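CELL division control protein 6 (Pyrobaculum aerophilum, PDB 1FNN) is probably involved in regulating DNA replication, as an AAA+ family protein that binds ATP and is thought to hydrolyse it. Local coordinates at residues His289-Leu294 against Tyr338-Leu342; Gln25-Asp30 against Thr60-Leu64; Leu32-Trp36 against Phe158-Val163. One frame throughout, in Å; residues are numbered along the deposited sequence.

Contact 1: His289-Leu294 against Tyr338-Leu342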
loop_
_atom_site.group_PDB
_atom_site.type_symbol
_atom_site.label_atom_id
_atom_site.label_comp_id
_atom_site.label_asym_id
_atom_site.label_seq_id
_atom_site.Cartn_x
_atom_site.Cartn_y
_atom_site.Cartn_z
ATOM N N HIS A 289 8.839 23.262 -26.618
ATOM C CA HIS A 289 8.909 22.009 -27.333
ATOM C C HIS A 289 8.598 20.786 -26.435
ATOM O O HIS A 289 8.260 19.770 -27.001
ATOM C CB HIS A 289 10.268 21.874 -28.050
ATOM C CG HIS A 289 10.071 22.630 -29.350
ATOM N ND1 HIS A 289 9.621 22.016 -30.496
ATOM C CD2 HIS A 289 10.264 23.944 -29.650
ATOM C CE1 HIS A 289 9.550 22.928 -31.458
ATOM N NE2 HIS A 289 9.931 24.093 -30.968
ATOM N N GLU A 290 8.859 20.840 -25.159
ATOM C CA GLU A 290 8.466 19.784 -24.219
ATOM C C GLU A 290 6.947 19.764 -24.067
ATOM O O GLU A 290 6.352 18.691 -23.958
ATOM C CB GLU A 290 9.143 19.981 -22.865
ATOM C CG GLU A 290 8.841 18.860 -21.842
ATOM C CD GLU A 290 9.777 18.889 -20.654
ATOM O OE1 GLU A 290 9.503 18.207 -19.641
ATOM O OE2 GLU A 290 10.823 19.590 -20.684
ATOM N N LYS A 291 6.273 20.922 -24.039
ATOM C CA LYS A 291 4.837 21.029 -24.140
ATOM C C LYS A 291 4.298 20.417 -25.420
ATOM O O LYS A 291 3.347 19.637 -25.423
ATOM C CB LYS A 291 4.251 22.465 -24.091
ATOM C CG LYS A 291 4.471 23.145 -22.729
ATOM C CD LYS A 291 3.663 24.435 -22.746
ATOM C CE LYS A 291 3.518 25.157 -21.446
ATOM N NZ LYS A 291 4.754 25.884 -21.043
ATOM N N LEU A 292 4.891 20.724 -26.564
ATOM C CA LEU A 292 4.505 20.205 -27.849
ATOM C C LEU A 292 4.715 18.681 -27.864
ATOM O O LEU A 292 3.870 17.971 -28.410
ATOM C CB LEU A 292 5.365 20.851 -28.987
ATOM C CG LEU A 292 5.052 22.371 -29.201
ATOM C CD1 LEU A 292 6.093 22.997 -30.148
ATOM C CD2 LEU A 292 3.652 22.542 -29.763
ATOM N N PHE A 293 5.827 18.229 -27.324
ATOM C CA PHE A 293 6.071 16.785 -27.275
ATOM C C PHE A 293 5.026 16.113 -26.318
ATOM O O PHE A 293 4.531 15.069 -26.706
ATOM C CB PHE A 293 7.453 16.551 -26.696
ATOM C CG PHE A 293 7.889 15.104 -26.852
ATOM C CD1 PHE A 293 7.879 14.478 -28.068
ATOM C CD2 PHE A 293 8.300 14.417 -25.713
ATOM C CE1 PHE A 293 8.277 13.154 -28.210
ATOM C CE2 PHE A 293 8.703 13.083 -25.839
ATOM C CZ PHE A 293 8.689 12.463 -27.079
ATOM N N LEU A 294 4.701 16.741 -25.197
ATOM C CA LEU A 294 3.684 16.142 -24.322
ATOM C C LEU A 294 2.343 16.131 -25.026
ATOM O O LEU A 294 1.656 15.081 -25.122
ATOM C CB LEU A 294 3.614 16.904 -22.997
ATOM C CG LEU A 294 2.496 16.441 -22.033
ATOM C CD1 LEU A 294 2.741 14.978 -21.619
ATOM C CD2 LEU A 294 2.500 17.349 -20.810
ATOM N N TYR A 338 13.526 15.610 -23.346
ATOM C CA TYR A 338 12.212 16.059 -22.873
ATOM C C TYR A 338 11.489 14.863 -22.229
ATOM O O TYR A 338 10.812 15.081 -21.239
ATOM C CB TYR A 338 11.350 16.570 -24.017
ATOM C CG TYR A 338 11.866 17.860 -24.680
ATOM C CD1 TYR A 338 11.640 18.021 -26.028
ATOM C CD2 TYR A 338 12.537 18.835 -23.974
ATOM C CE1 TYR A 338 12.081 19.168 -26.694
ATOM C CE2 TYR A 338 12.986 19.993 -24.629
ATOM C CZ TYR A 338 12.751 20.138 -25.969
ATOM O OH TYR A 338 13.185 21.273 -26.645
ATOM N N LEU A 339 11.564 13.690 -22.877
ATOM C CA LEU A 339 10.875 12.533 -22.266
ATOM C C LEU A 339 11.418 12.200 -20.884
ATOM O O LEU A 339 10.655 11.928 -19.938
ATOM C CB LEU A 339 11.007 11.290 -23.153
ATOM C CG LEU A 339 10.248 10.060 -22.580
ATOM C CD1 LEU A 339 8.759 10.388 -22.455
ATOM C CD2 LEU A 339 10.524 8.916 -23.518
ATOM N N ASN A 340 12.750 12.243 -20.742
ATOM C CA ASN A 340 13.363 12.082 -19.430
ATOM C C ASN A 340 12.834 13.040 -18.382
ATOM O O ASN A 340 12.653 12.647 -17.234
ATOM C CB ASN A 340 14.866 12.379 -19.541
ATOM C CG ASN A 340 15.575 11.058 -19.321
ATOM O OD1 ASN A 340 15.650 10.701 -18.141
ATOM N ND2 ASN A 340 15.999 10.501 -20.443
ATOM N N ASP A 341 12.706 14.326 -18.762
ATOM C CA ASP A 341 12.182 15.320 -17.820
ATOM C C ASP A 341 10.727 15.060 -17.469
ATOM O O ASP A 341 10.282 15.143 -16.306
ATOM C CB ASP A 341 12.380 16.739 -18.434
ATOM C CG ASP A 341 11.943 17.828 -17.499
ATOM O OD1 ASP A 341 12.533 18.045 -16.419
ATOM O OD2 ASP A 341 10.965 18.558 -17.776
ATOM N N LEU A 342 9.894 14.746 -18.457
ATOM C CA LEU A 342 8.462 14.467 -18.170
ATOM C C LEU A 342 8.357 13.230 -17.268
ATOM O O LEU A 342 7.574 13.238 -16.308
ATOM C CB LEU A 342 7.737 14.211 -19.498
ATOM C CG LEU A 342 7.573 15.407 -20.448
ATOM C CD1 LEU A 342 7.064 14.892 -21.810
ATOM C CD2 LEU A 342 6.599 16.467 -19.883
#
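Steeply crossed helices can share a compact interface when large side chains from both fill the space between them, and the pair of helical turns at H289-L294 and Y338-L342 illustrates this. Y338 comes first and lies closest in register, its CA 5.5 Å from that of E290. Its ring lies flat along the other helix: E290 CB sits over the face, 4.1 Å from the ring centroid, in a CH-pi contact, so the CB of the glutamate, rather than its charged end, meets the aromatic face. The phenol reaches further back, with Y338 OH 3.3 Å from H289 CB, while the imidazole turns away to hydrogen-bond with Y318 and E327. L339 follows and meets the edge of the F293 ring, its CB 4.0 Å from F293 CE2. The two segments cross at -78° with their axes 10.1 Å apart. Helix 288-304 is followed by strand 309-310, helix 311-324 and helix 332-344, then strands 349-352 and 364-367, the order of a winged helix; by this topology helix 332-344 corresponds to the recognition helix, which in many winged-helix proteins enters the DNA major groove. One turn on from Y338, D341 faces E290 with D341 OD2 modelled only 2.4 Å from E290 OE1, too close for the detail to be trusted; D341 also has a long, weak ion pair with K345. L342 completes the apolar side, where its CD1 stands 4.1 Å from F293 CD2 and 4.2 Å from L294 CB, while L342 CD2 lies 3.4 Å from E290 OE1.

Contact 2: Gln25-Asp30 against Thr60-Leu64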
loop_
_atom_site.group_PDB
_atom_site.type_symbol
_atom_site.label_atom_id
_atom_site.label_comp_id
_atom_site.label_asym_id
_atom_site.label_seq_id
_atom_site.Cartn_x
_atom_site.Cartn_y
_atom_site.Cartn_z
ATOM N N GLN A 25 9.259 -11.660 4.893
ATOM C CA GLN A 25 8.672 -11.131 6.120
ATOM C C GLN A 25 7.813 -12.176 6.858
ATOM O O GLN A 25 7.806 -12.225 8.109
ATOM C CB GLN A 25 7.751 -9.931 5.804
ATOM C CG GLN A 25 8.536 -8.681 5.352
ATOM C CD GLN A 25 8.974 -8.709 3.908
ATOM O OE1 GLN A 25 8.746 -9.645 3.164
ATOM N NE2 GLN A 25 9.652 -7.641 3.440
ATOM N N LEU A 26 7.148 -13.012 6.093
ATOM C CA LEU A 26 6.300 -14.048 6.686
ATOM C C LEU A 26 7.155 -15.140 7.352
ATOM O O LEU A 26 6.954 -15.537 8.505
ATOM C CB LEU A 26 5.417 -14.657 5.623
ATOM C CG LEU A 26 4.415 -15.705 6.180
ATOM C CD1 LEU A 26 3.408 -14.994 7.077
ATOM C CD2 LEU A 26 3.723 -16.451 5.050
ATOM N N GLN A 27 8.257 -15.468 6.665
ATOM C CA GLN A 27 9.256 -16.363 7.223
ATOM C C GLN A 27 9.839 -15.826 8.528
ATOM O O GLN A 27 10.021 -16.639 9.465
ATOM C CB GLN A 27 10.367 -16.730 6.238
ATOM C CG GLN A 27 11.440 -17.590 6.927
ATOM C CD GLN A 27 12.699 -17.765 6.104
ATOM O OE1 GLN A 27 13.663 -17.003 6.266
ATOM N NE2 GLN A 27 12.681 -18.766 5.230
ATOM N N GLN A 28 10.204 -14.551 8.585
ATOM C CA GLN A 28 10.744 -13.904 9.749
ATOM C C GLN A 28 9.773 -13.970 10.927
ATOM O O GLN A 28 10.140 -14.003 12.109
ATOM C CB GLN A 28 11.123 -12.419 9.481
ATOM C CG GLN A 28 12.467 -12.289 8.734
ATOM C CD GLN A 28 12.673 -10.869 8.188
ATOM O OE1 GLN A 28 12.997 -9.909 8.878
ATOM N NE2 GLN A 28 12.483 -10.677 6.884
ATOM N N LEU A 29 8.503 -13.692 10.622
ATOM C CA LEU A 29 7.434 -13.761 11.588
ATOM C C LEU A 29 7.316 -15.204 12.075
ATOM O O LEU A 29 7.081 -15.437 13.265
ATOM C CB LEU A 29 6.099 -13.332 10.983
ATOM C CG LEU A 29 5.638 -11.886 11.196
ATOM C CD1 LEU A 29 4.240 -11.706 10.590
ATOM C CD2 LEU A 29 5.617 -11.478 12.661
ATOM N N ASP A 30 7.348 -16.144 11.146
ATOM C CA ASP A 30 7.276 -17.555 11.529
ATOM C C ASP A 30 8.383 -17.943 12.507
ATOM O O ASP A 30 8.238 -18.588 13.565
ATOM C CB ASP A 30 7.326 -18.414 10.266
ATOM C CG ASP A 30 7.036 -19.867 10.667
ATOM O OD1 ASP A 30 5.901 -20.267 10.927
ATOM O OD2 ASP A 30 7.977 -20.673 10.746
ATOM N N THR A 60 0.229 -9.459 6.059
ATOM C CA THR A 60 1.262 -10.462 6.370
ATOM C C THR A 60 1.024 -11.126 7.737
ATOM O O THR A 60 1.062 -12.352 7.912
ATOM C CB THR A 60 2.659 -9.830 6.266
ATOM O OG1 THR A 60 2.891 -9.589 4.842
ATOM C CG2 THR A 60 3.720 -10.790 6.800
ATOM N N LEU A 61 0.715 -10.303 8.713
ATOM C CA LEU A 61 0.354 -10.772 10.054
ATOM C C LEU A 61 -0.928 -11.614 10.059
ATOM O O LEU A 61 -1.042 -12.653 10.703
ATOM C CB LEU A 61 0.060 -9.517 10.851
ATOM C CG LEU A 61 1.067 -8.959 11.818
ATOM C CD1 LEU A 61 0.485 -7.623 12.286
ATOM C CD2 LEU A 61 1.341 -9.985 12.906
ATOM N N ARG A 62 -1.944 -11.224 9.265
ATOM C CA ARG A 62 -3.172 -11.985 9.180
ATOM C C ARG A 62 -2.902 -13.345 8.559
ATOM O O ARG A 62 -3.503 -14.362 8.937
ATOM C CB ARG A 62 -4.303 -11.237 8.426
ATOM C CG ARG A 62 -4.756 -10.057 9.331
ATOM C CD ARG A 62 -6.171 -9.687 8.954
ATOM N NE ARG A 62 -6.813 -8.713 9.776
ATOM C CZ ARG A 62 -7.331 -8.682 10.985
ATOM N NH1 ARG A 62 -7.371 -9.710 11.828
ATOM N NH2 ARG A 62 -7.862 -7.536 11.415
ATOM N N LYS A 63 -1.998 -13.389 7.583
ATOM C CA LYS A 63 -1.655 -14.632 6.929
ATOM C C LYS A 63 -0.920 -15.559 7.912
ATOM O O LYS A 63 -1.150 -16.787 7.897
ATOM C CB LYS A 63 -0.786 -14.408 5.706
ATOM C CG LYS A 63 -0.180 -15.676 5.133
ATOM C CD LYS A 63 -1.226 -16.538 4.436
ATOM C CE LYS A 63 -2.102 -15.861 3.422
ATOM N NZ LYS A 63 -3.073 -16.806 2.746
ATOM N N LEU A 64 -0.023 -14.952 8.683
ATOM C CA LEU A 64 0.640 -15.782 9.714
ATOM C C LEU A 64 -0.423 -16.445 10.610
ATOM O O LEU A 64 -0.325 -17.639 10.910
ATOM C CB LEU A 64 1.565 -14.914 10.544
ATOM C CG LEU A 64 2.589 -15.482 11.535
ATOM C CD1 LEU A 64 1.976 -15.703 12.901
ATOM C CD2 LEU A 64 3.296 -16.720 11.016
#
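Where two helices pack side by side at a moderate angle, a few leucines set in the groove between them can carry most of the interface. Here the residues are L64 on one helix and L26 and L29 on the other, with each losing nearly 70 Å² to the opposite segment. The short axes pass 9.8 Å apart at -51°, and no hydrogen bond links the two segments, so the fit rests on van der Waals packing. L64 projects toward helix 23-38 between positions one turn apart: its CB is 3.9 Å from L26 CD1, its CG 4.2 Å from L29 CB, and its CD2 4.1 Å from the backbone N of D30. L26 answers by reaching across to the backbone of the other helix, its CD1 3.6 Å from T60 O, and its CD2 touches the aliphatic part of K63, 4.0 Å from K63 CG. The charged end of K63 turns away to a salt bridge with E66. L29 reaches T60 as well, and L61 beyond it, with L29 CD1 3.9 Å from T60 CG2 and 4.1 Å from L61 CD2. T60 thus offers its methyl to the leucines, while its OG1 is hydrogen-bonded to the carbonyl of G56, a residue of the nucleotide-binding P-loop, and its side chain lies about 6 Å from the bound ADP at the nearest atoms. The pair rests on the parallel sheet: L29 packs on I188 of strand 187-189, L29 and L61 both touch L49 of strand 46-50, and L61 continues onto F128 and V130 of strand 127-132.

Contact 3: Leu32-Trp36 against Phe158-Val163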
loop_
_atom_site.group_PDB
_atom_site.type_symbol
_atom_site.label_atom_id
_atom_site.label_comp_id
_atom_site.label_asym_id
_atom_site.label_seq_id
_atom_site.Cartn_x
_atom_site.Cartn_y
_atom_site.Cartn_z
ATOM N N LEU A 32 10.040 -15.831 14.446
ATOM C CA LEU A 32 9.875 -15.254 15.759
ATOM C C LEU A 32 8.761 -15.965 16.580
ATOM O O LEU A 32 8.796 -16.012 17.809
ATOM C CB LEU A 32 9.574 -13.750 15.707
ATOM C CG LEU A 32 10.722 -12.938 15.040
ATOM C CD1 LEU A 32 10.398 -11.455 14.936
ATOM C CD2 LEU A 32 12.029 -13.101 15.816
ATOM N N LEU A 33 7.666 -16.333 15.926
ATOM C CA LEU A 33 6.489 -16.783 16.652
ATOM C C LEU A 33 6.130 -18.249 16.629
ATOM O O LEU A 33 5.358 -18.689 17.507
ATOM C CB LEU A 33 5.249 -16.045 16.030
ATOM C CG LEU A 33 5.277 -14.523 16.181
ATOM C CD1 LEU A 33 4.113 -13.946 15.336
ATOM C CD2 LEU A 33 5.136 -14.118 17.646
ATOM N N GLY A 34 6.506 -19.019 15.634
ATOM C CA GLY A 34 6.042 -20.370 15.437
ATOM C C GLY A 34 6.262 -21.306 16.622
ATOM O O GLY A 34 5.352 -22.108 16.886
ATOM N N ASN A 35 7.481 -21.343 17.177
ATOM C CA ASN A 35 7.729 -22.254 18.300
ATOM C C ASN A 35 6.796 -21.928 19.467
ATOM O O ASN A 35 6.261 -22.819 20.119
ATOM C CB ASN A 35 9.189 -22.187 18.755
ATOM C CG ASN A 35 10.104 -22.953 17.805
ATOM O OD1 ASN A 35 9.645 -23.804 17.040
ATOM N ND2 ASN A 35 11.397 -22.640 17.864
ATOM N N TRP A 36 6.700 -20.644 19.801
ATOM C CA TRP A 36 5.816 -20.223 20.885
ATOM C C TRP A 36 4.349 -20.534 20.595
ATOM O O TRP A 36 3.687 -21.056 21.505
ATOM C CB TRP A 36 5.984 -18.775 21.211
ATOM C CG TRP A 36 5.288 -18.173 22.397
ATOM C CD1 TRP A 36 5.829 -18.013 23.629
ATOM C CD2 TRP A 36 3.948 -17.646 22.494
ATOM N NE1 TRP A 36 4.920 -17.428 24.474
ATOM C CE2 TRP A 36 3.763 -17.191 23.816
ATOM C CE3 TRP A 36 2.898 -17.522 21.580
ATOM C CZ2 TRP A 36 2.578 -16.617 24.267
ATOM C CZ3 TRP A 36 1.716 -16.950 22.030
ATOM C CH2 TRP A 36 1.557 -16.511 23.332
ATOM N N PHE A 158 5.301 -17.200 30.198
ATOM C CA PHE A 158 5.401 -16.008 29.286
ATOM C C PHE A 158 4.108 -16.105 28.478
ATOM O O PHE A 158 4.086 -16.770 27.435
ATOM C CB PHE A 158 6.683 -16.152 28.482
ATOM C CG PHE A 158 7.896 -15.743 29.274
ATOM C CD1 PHE A 158 8.784 -16.695 29.726
ATOM C CD2 PHE A 158 8.127 -14.406 29.553
ATOM C CE1 PHE A 158 9.911 -16.335 30.458
ATOM C CE2 PHE A 158 9.245 -14.048 30.280
ATOM C CZ PHE A 158 10.136 -15.005 30.733
ATOM N N ARG A 159 3.041 -15.480 29.009
ATOM C CA ARG A 159 1.738 -15.698 28.395
ATOM C C ARG A 159 1.418 -14.807 27.223
ATOM O O ARG A 159 0.291 -14.855 26.744
ATOM C CB ARG A 159 0.646 -15.629 29.502
ATOM C CG ARG A 159 0.655 -16.874 30.402
ATOM C CD ARG A 159 -0.478 -16.783 31.484
ATOM N NE ARG A 159 -0.411 -17.960 32.369
ATOM C CZ ARG A 159 -0.783 -19.181 32.024
ATOM N NH1 ARG A 159 -1.261 -19.451 30.814
ATOM N NH2 ARG A 159 -0.719 -20.237 32.832
ATOM N N ILE A 160 2.291 -13.865 26.868
ATOM C CA ILE A 160 1.991 -12.892 25.841
ATOM C C ILE A 160 3.074 -12.864 24.759
ATOM O O ILE A 160 4.260 -12.850 25.099
ATOM C CB ILE A 160 1.893 -11.473 26.426
ATOM C CG1 ILE A 160 0.738 -11.341 27.429
ATOM C CG2 ILE A 160 1.654 -10.422 25.341
ATOM C CD1 ILE A 160 0.734 -9.991 28.144
ATOM N N ALA A 161 2.647 -12.936 23.504
ATOM C CA ALA A 161 3.538 -12.699 22.361
ATOM C C ALA A 161 3.027 -11.393 21.738
ATOM O O ALA A 161 1.801 -11.223 21.595
ATOM C CB ALA A 161 3.478 -13.821 21.373
ATOM N N LEU A 162 3.919 -10.437 21.521
ATOM C CA LEU A 162 3.465 -9.094 21.174
ATOM C C LEU A 162 4.059 -8.615 19.856
ATOM O O LEU A 162 5.299 -8.645 19.650
ATOM C CB LEU A 162 3.893 -8.126 22.289
ATOM C CG LEU A 162 3.619 -6.653 21.941
ATOM C CD1 LEU A 162 2.120 -6.356 21.858
ATOM C CD2 LEU A 162 4.309 -5.744 22.960
ATOM N N VAL A 163 3.190 -8.269 18.908
ATOM C CA VAL A 163 3.664 -7.632 17.679
ATOM C C VAL A 163 3.128 -6.192 17.670
ATOM O O VAL A 163 1.907 -5.990 17.868
ATOM C CB VAL A 163 3.188 -8.362 16.412
ATOM C CG1 VAL A 163 3.570 -7.587 15.136
ATOM C CG2 VAL A 163 3.861 -9.729 16.320
#
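A161 is the apolar centre of this contact, a small residue on a strand that lets a large ring settle close. Its CB lies 3.7 Å from the centroid of the six-membered ring of W36, almost directly over the face, a CH-pi contact. L33, one turn before the tryptophan, flanks the same methyl, with L33 CD2 4.1 Å from A161 CB, and extends the packing toward V163, where L33 CD1 is 4.3 Å from V163 CG2. Outward, the indole edge runs beside the backbone, W36 CZ2 being 3.7 Å from R159 C. At the polar rim W36 NE1 donates a hydrogen bond of 3.1 Å to F158 O, tying the helix to the loop that enters the strand. With segment axes 10.2 Å apart and 164° between their directions, this stretch of helix 23-38 runs nearly antiparallel to the start of strand 160-166 across one face of the parallel sheet, the layered alpha/beta packing characteristic of the P-loop NTPase core of AAA+ proteins.

In the fold
From the N terminus, helix 23-38 supplies the first segments of both contact 2 and contact 3. Contact 2 closes first, when the chain has passed through strand 46-50 and the P-loop into helix 57-68; contact 3 closes only at strand 160-166. Their segments alternate, so the two loops cross, and they join into one packed layer where L64 meets L33 and L61 meets V163; the centres of the two contacts are about 13 Å apart. Contact 2 joins helix 23-38 to helix 57-68 and contact 3 joins helix 23-38 to the parallel sheet. Contact 1 follows in series, closing a loop from helix 288-304 to helix 332-344 in the C-terminal winged-helix domain; its centre lies about 44 Å from that of contact 2 and about 55 Å from that of contact 3.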